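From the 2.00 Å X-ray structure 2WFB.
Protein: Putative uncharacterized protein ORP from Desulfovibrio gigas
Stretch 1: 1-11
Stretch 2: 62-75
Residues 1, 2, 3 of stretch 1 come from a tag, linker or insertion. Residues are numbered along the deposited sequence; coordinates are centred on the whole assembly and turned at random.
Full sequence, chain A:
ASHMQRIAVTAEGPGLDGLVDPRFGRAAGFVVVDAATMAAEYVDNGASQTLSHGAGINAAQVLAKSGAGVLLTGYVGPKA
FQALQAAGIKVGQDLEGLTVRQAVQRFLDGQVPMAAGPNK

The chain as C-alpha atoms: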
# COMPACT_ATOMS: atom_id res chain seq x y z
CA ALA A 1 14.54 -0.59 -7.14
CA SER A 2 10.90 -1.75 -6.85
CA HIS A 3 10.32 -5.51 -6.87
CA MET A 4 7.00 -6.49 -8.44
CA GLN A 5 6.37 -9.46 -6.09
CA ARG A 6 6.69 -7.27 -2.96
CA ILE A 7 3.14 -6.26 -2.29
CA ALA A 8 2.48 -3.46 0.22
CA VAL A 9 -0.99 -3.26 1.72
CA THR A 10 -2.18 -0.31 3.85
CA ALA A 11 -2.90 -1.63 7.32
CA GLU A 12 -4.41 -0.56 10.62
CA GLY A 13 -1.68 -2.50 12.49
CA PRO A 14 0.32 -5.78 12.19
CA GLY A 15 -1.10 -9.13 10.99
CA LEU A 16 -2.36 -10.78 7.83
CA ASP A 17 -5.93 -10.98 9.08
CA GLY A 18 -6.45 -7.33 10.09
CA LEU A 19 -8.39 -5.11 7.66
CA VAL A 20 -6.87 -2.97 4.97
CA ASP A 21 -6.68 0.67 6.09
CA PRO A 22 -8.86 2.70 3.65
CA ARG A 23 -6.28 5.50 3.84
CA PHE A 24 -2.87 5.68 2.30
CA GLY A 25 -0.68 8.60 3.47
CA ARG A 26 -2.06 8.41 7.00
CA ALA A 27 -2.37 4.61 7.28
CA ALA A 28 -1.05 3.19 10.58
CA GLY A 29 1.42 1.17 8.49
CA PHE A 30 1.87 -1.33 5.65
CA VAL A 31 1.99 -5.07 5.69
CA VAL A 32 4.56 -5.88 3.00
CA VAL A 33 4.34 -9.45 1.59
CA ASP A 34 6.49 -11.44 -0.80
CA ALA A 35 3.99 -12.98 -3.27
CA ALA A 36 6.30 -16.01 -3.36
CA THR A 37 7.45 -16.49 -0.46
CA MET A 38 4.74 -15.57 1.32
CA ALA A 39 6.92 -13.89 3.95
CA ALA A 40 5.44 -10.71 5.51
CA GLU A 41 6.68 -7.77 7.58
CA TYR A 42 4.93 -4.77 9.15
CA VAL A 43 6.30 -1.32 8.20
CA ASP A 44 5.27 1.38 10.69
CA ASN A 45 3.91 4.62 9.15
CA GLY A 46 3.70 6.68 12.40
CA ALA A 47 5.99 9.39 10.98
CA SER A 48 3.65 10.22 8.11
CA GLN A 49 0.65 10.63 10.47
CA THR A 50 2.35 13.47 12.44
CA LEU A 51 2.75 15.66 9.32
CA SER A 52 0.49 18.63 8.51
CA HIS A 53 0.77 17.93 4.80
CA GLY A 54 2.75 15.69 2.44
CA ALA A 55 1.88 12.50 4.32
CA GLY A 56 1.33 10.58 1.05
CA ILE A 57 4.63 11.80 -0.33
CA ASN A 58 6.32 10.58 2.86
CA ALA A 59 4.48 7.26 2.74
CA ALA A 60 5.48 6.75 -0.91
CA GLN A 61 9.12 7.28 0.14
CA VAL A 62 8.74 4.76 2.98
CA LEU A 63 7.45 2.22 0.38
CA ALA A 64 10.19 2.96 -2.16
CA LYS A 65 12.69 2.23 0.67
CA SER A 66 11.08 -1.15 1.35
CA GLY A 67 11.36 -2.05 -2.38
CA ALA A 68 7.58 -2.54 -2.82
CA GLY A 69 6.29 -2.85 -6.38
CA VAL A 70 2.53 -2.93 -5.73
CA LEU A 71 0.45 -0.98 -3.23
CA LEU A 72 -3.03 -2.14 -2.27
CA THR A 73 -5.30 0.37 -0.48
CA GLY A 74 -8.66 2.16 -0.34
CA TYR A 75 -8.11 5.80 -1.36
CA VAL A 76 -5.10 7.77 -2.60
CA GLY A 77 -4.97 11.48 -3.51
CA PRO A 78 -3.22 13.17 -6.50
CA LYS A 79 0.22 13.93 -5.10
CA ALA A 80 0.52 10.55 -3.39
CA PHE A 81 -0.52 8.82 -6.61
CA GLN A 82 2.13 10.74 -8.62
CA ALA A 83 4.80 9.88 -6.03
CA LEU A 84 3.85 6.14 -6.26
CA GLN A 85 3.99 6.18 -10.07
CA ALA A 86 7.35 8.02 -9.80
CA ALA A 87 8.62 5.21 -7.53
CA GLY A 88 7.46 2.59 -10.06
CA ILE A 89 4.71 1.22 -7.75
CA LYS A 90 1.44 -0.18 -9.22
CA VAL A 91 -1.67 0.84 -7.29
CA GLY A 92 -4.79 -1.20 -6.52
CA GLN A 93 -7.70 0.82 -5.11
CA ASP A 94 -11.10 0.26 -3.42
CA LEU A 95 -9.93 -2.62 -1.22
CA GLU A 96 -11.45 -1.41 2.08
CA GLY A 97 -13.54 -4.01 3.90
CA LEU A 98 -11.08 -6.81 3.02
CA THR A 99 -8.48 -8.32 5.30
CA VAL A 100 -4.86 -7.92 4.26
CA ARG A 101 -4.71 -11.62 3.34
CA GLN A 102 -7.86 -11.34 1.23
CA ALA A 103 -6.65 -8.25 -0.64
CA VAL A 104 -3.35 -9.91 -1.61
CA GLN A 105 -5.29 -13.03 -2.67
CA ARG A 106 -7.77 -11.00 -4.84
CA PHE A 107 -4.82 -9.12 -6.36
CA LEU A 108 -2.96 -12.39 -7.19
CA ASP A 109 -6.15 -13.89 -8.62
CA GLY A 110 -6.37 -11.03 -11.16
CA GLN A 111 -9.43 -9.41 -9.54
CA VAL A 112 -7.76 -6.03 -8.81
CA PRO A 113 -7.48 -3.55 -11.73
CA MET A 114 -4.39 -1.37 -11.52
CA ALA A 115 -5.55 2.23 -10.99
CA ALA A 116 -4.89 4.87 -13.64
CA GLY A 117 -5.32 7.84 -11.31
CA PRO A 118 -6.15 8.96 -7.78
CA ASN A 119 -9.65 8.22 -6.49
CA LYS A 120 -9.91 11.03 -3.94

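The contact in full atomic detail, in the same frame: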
# COMPACT_ATOMS: atom_id res chain seq x y z
N ALA A 1 15.69 -0.71 -6.20
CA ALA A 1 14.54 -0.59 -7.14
C ALA A 1 13.29 -1.32 -6.61
O ALA A 1 13.38 -2.06 -5.61
CB ALA A 1 14.92 -1.12 -8.54
N SER A 2 12.15 -1.08 -7.25
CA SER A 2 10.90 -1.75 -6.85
C SER A 2 10.85 -3.18 -7.38
O SER A 2 11.17 -3.44 -8.54
CB SER A 2 9.69 -0.96 -7.37
OG SER A 2 9.76 -0.84 -8.78
N HIS A 3 10.44 -4.11 -6.52
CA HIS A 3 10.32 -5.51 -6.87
C HIS A 3 8.84 -5.87 -6.96
O HIS A 3 8.10 -5.75 -5.99
CB HIS A 3 11.03 -6.33 -5.82
CG HIS A 3 12.36 -5.76 -5.45
ND1 HIS A 3 13.52 -6.08 -6.12
CD2 HIS A 3 12.70 -4.83 -4.53
CE1 HIS A 3 14.53 -5.40 -5.60
NE2 HIS A 3 14.06 -4.63 -4.64
N MET A 4 8.42 -6.29 -8.14
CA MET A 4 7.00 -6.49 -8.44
C MET A 4 6.25 -7.45 -7.47
O MET A 4 5.09 -7.21 -7.13
CB MET A 4 6.85 -6.94 -9.90
CG MET A 4 5.44 -7.23 -10.32
SD MET A 4 4.45 -5.75 -10.48
CE MET A 4 2.98 -6.50 -11.21
N GLN A 5 6.94 -8.49 -7.02
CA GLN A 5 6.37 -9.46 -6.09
C GLN A 5 6.43 -9.06 -4.62
O GLN A 5 6.13 -9.88 -3.76
CB GLN A 5 7.02 -10.83 -6.27
CG GLN A 5 6.65 -11.53 -7.57
CD GLN A 5 7.39 -12.85 -7.75
OE1 GLN A 5 8.62 -12.89 -7.74
NE2 GLN A 5 6.64 -13.95 -7.89
N ARG A 6 6.83 -7.82 -4.33
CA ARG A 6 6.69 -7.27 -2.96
C ARG A 6 5.48 -6.38 -2.94
O ARG A 6 5.46 -5.30 -3.54
CB ARG A 6 7.91 -6.46 -2.50
CG ARG A 6 9.21 -6.97 -3.00
CD ARG A 6 9.96 -7.82 -2.01
NE ARG A 6 11.35 -7.33 -1.96
CZ ARG A 6 11.80 -6.47 -1.05
NH1 ARG A 6 10.98 -6.05 -0.09
NH2 ARG A 6 13.05 -6.05 -1.10
N ILE A 7 4.45 -6.88 -2.28
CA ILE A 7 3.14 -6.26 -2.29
C ILE A 7 2.94 -5.55 -0.95
O ILE A 7 2.96 -6.19 0.08
CB ILE A 7 2.04 -7.31 -2.50
CG1 ILE A 7 2.32 -8.13 -3.78
CG2 ILE A 7 0.67 -6.61 -2.51
CD1 ILE A 7 1.48 -9.41 -3.92
N ALA A 8 2.80 -4.22 -0.98
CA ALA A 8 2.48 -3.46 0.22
C ALA A 8 0.97 -3.26 0.32
O ALA A 8 0.30 -2.98 -0.65
CB ALA A 8 3.18 -2.11 0.20
N VAL A 9 0.43 -3.44 1.51
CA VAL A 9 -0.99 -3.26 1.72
C VAL A 9 -1.14 -2.32 2.91
O VAL A 9 -0.57 -2.59 3.96
CB VAL A 9 -1.71 -4.59 2.02
CG1 VAL A 9 -3.23 -4.37 2.13
CG2 VAL A 9 -1.43 -5.65 0.95
N THR A 10 -1.89 -1.22 2.74
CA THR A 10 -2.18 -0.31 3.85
C THR A 10 -2.92 -1.03 4.98
O THR A 10 -3.84 -1.80 4.73
CB THR A 10 -2.97 0.93 3.42
OG1 THR A 10 -4.18 0.52 2.76
CG2 THR A 10 -2.14 1.77 2.46
N ALA A 11 -2.47 -0.80 6.21
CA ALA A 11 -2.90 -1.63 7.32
C ALA A 11 -3.13 -0.79 8.57
O ALA A 11 -2.51 0.25 8.76
CB ALA A 11 -1.88 -2.71 7.59
N VAL A 62 8.61 5.93 2.12
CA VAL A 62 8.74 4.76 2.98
C VAL A 62 8.64 3.46 2.15
O VAL A 62 9.47 2.55 2.29
CB VAL A 62 7.73 4.81 4.14
CG1 VAL A 62 7.64 3.44 4.88
CG2 VAL A 62 8.13 5.90 5.13
N LEU A 63 7.63 3.37 1.28
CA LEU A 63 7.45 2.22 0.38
C LEU A 63 8.57 2.01 -0.64
O LEU A 63 8.94 0.89 -0.92
CB LEU A 63 6.11 2.30 -0.35
CG LEU A 63 4.86 2.08 0.50
CD1 LEU A 63 3.62 2.11 -0.40
CD2 LEU A 63 4.94 0.77 1.26
N ALA A 64 9.11 3.09 -1.21
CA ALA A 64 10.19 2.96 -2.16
C ALA A 64 11.40 2.36 -1.44
O ALA A 64 12.07 1.49 -2.00
CB ALA A 64 10.53 4.30 -2.81
N LYS A 65 11.63 2.78 -0.20
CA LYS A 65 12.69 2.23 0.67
C LYS A 65 12.53 0.75 1.02
O LYS A 65 13.53 0.05 1.20
CB LYS A 65 12.86 3.06 1.95
CG LYS A 65 13.48 4.43 1.64
CD LYS A 65 13.65 5.29 2.88
CE LYS A 65 13.73 6.78 2.50
NZ LYS A 65 13.08 7.66 3.55
N SER A 66 11.30 0.27 1.12
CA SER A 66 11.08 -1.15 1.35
C SER A 66 11.17 -2.00 0.06
O SER A 66 11.12 -3.22 0.12
CB SER A 66 9.75 -1.37 2.08
OG SER A 66 8.67 -1.21 1.19
N GLY A 67 11.31 -1.35 -1.09
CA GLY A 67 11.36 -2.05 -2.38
C GLY A 67 10.04 -2.62 -2.90
O GLY A 67 10.04 -3.54 -3.72
N ALA A 68 8.92 -2.07 -2.43
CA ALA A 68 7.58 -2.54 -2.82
C ALA A 68 7.31 -2.25 -4.28
O ALA A 68 7.70 -1.21 -4.77
CB ALA A 68 6.51 -1.87 -1.94
N GLY A 69 6.63 -3.14 -4.99
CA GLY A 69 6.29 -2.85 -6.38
C GLY A 69 4.80 -2.64 -6.64
O GLY A 69 4.40 -2.15 -7.71
N VAL A 70 3.99 -3.03 -5.66
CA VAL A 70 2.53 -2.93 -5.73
C VAL A 70 2.08 -2.35 -4.40
O VAL A 70 2.62 -2.71 -3.35
CB VAL A 70 1.88 -4.31 -5.88
CG1 VAL A 70 0.31 -4.22 -5.91
CG2 VAL A 70 2.37 -5.02 -7.14
N LEU A 71 1.09 -1.47 -4.44
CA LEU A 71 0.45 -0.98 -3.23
C LEU A 71 -1.06 -1.22 -3.33
O LEU A 71 -1.70 -0.79 -4.30
CB LEU A 71 0.72 0.51 -3.03
CG LEU A 71 -0.18 1.09 -1.93
CD1 LEU A 71 0.42 0.83 -0.56
CD2 LEU A 71 -0.52 2.53 -2.19
N LEU A 72 -1.60 -1.90 -2.34
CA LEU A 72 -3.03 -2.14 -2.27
C LEU A 72 -3.64 -1.32 -1.13
O LEU A 72 -3.14 -1.34 -0.01
CB LEU A 72 -3.26 -3.61 -2.02
CG LEU A 72 -3.32 -4.65 -3.19
CD1 LEU A 72 -2.99 -4.19 -4.62
CD2 LEU A 72 -2.69 -5.98 -2.79
N THR A 73 -4.73 -0.60 -1.42
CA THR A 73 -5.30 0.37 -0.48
C THR A 73 -6.78 0.67 -0.78
O THR A 73 -7.40 0.02 -1.64
CB THR A 73 -4.44 1.71 -0.42
OG1 THR A 73 -4.91 2.53 0.68
CG2 THR A 73 -4.50 2.55 -1.74
N GLY A 74 -7.34 1.64 -0.04
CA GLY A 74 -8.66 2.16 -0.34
C GLY A 74 -8.56 3.38 -1.24
O GLY A 74 -8.86 3.28 -2.44
N TYR A 75 -8.13 4.50 -0.67
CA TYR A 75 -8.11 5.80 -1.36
C TYR A 75 -6.70 6.38 -1.37
O TYR A 75 -5.96 6.24 -0.38
CB TYR A 75 -9.05 6.80 -0.63
CG TYR A 75 -10.48 6.33 -0.58
CD1 TYR A 75 -11.34 6.58 -1.65
CD2 TYR A 75 -10.95 5.60 0.50
CE1 TYR A 75 -12.64 6.14 -1.64
CE2 TYR A 75 -12.28 5.14 0.53
CZ TYR A 75 -13.11 5.43 -0.55
OH TYR A 75 -14.42 5.00 -0.57

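Two strands, running through Ile7 to Ala11 and Val70 to Leu72, lie side by side in parallel, their N-to-C directions 22° apart and their axes approaching to 4.6 Å. The ladder is regular at its centre, where the strand of stretch 1 alternately donates and accepts: Ala8 N gives a hydrogen bond to Val70 O (2.8 Å), Ala8 O receives one from Leu72 N (2.8 Å), and Thr10 N bonds to Leu72 O (3.0 Å). At the start of the ladder, Arg6 O accepts a good bond from Gly69 N (2.9 Å) and a weak one from Val70 N (3.4 Å). Before it, a type I turn from His3 to Arg6, closed by Arg6 N to His3 O (2.9 Å), bends the chain. The tag-derived His3 adds a nearly straight bond from its N to Gly67 O (2.9 Å).

Gly67 leaves the helix in a Schellman motif with positive phi, which favours glycine; a CB here would also clash with His3 CD2. At Gly69 a CB would run into His3 O and Met4 CA, so the bare backbone lets the turn lie close.

Side chains sort to the two faces of the sheet. On one, Ile7 CG2 packs against Leu72 CD2 (3.4 Å) and Val70 CG1 (4.2 Å), while Val9 CG2 meets the same Leu72 CD2 at 4.0 Å. On the other, the small Ala8 lets its CB sit against Leu63 CD2 of the helix (3.5 Å), with Ala68 CB at 4.0 Å and Leu71 CD1 at 4.1 Å; these contacts are apolar and buried. Polar contacts lie towards the two ends: Arg6 NH1 makes a weak, bent bond to Ser66 O (2.8 Å), its guanidinium laying one face over Gly67 O, and Thr73 OG1 donates to Thr10 OG1 (3.0 Å), linking the two stretches just beyond Leu72.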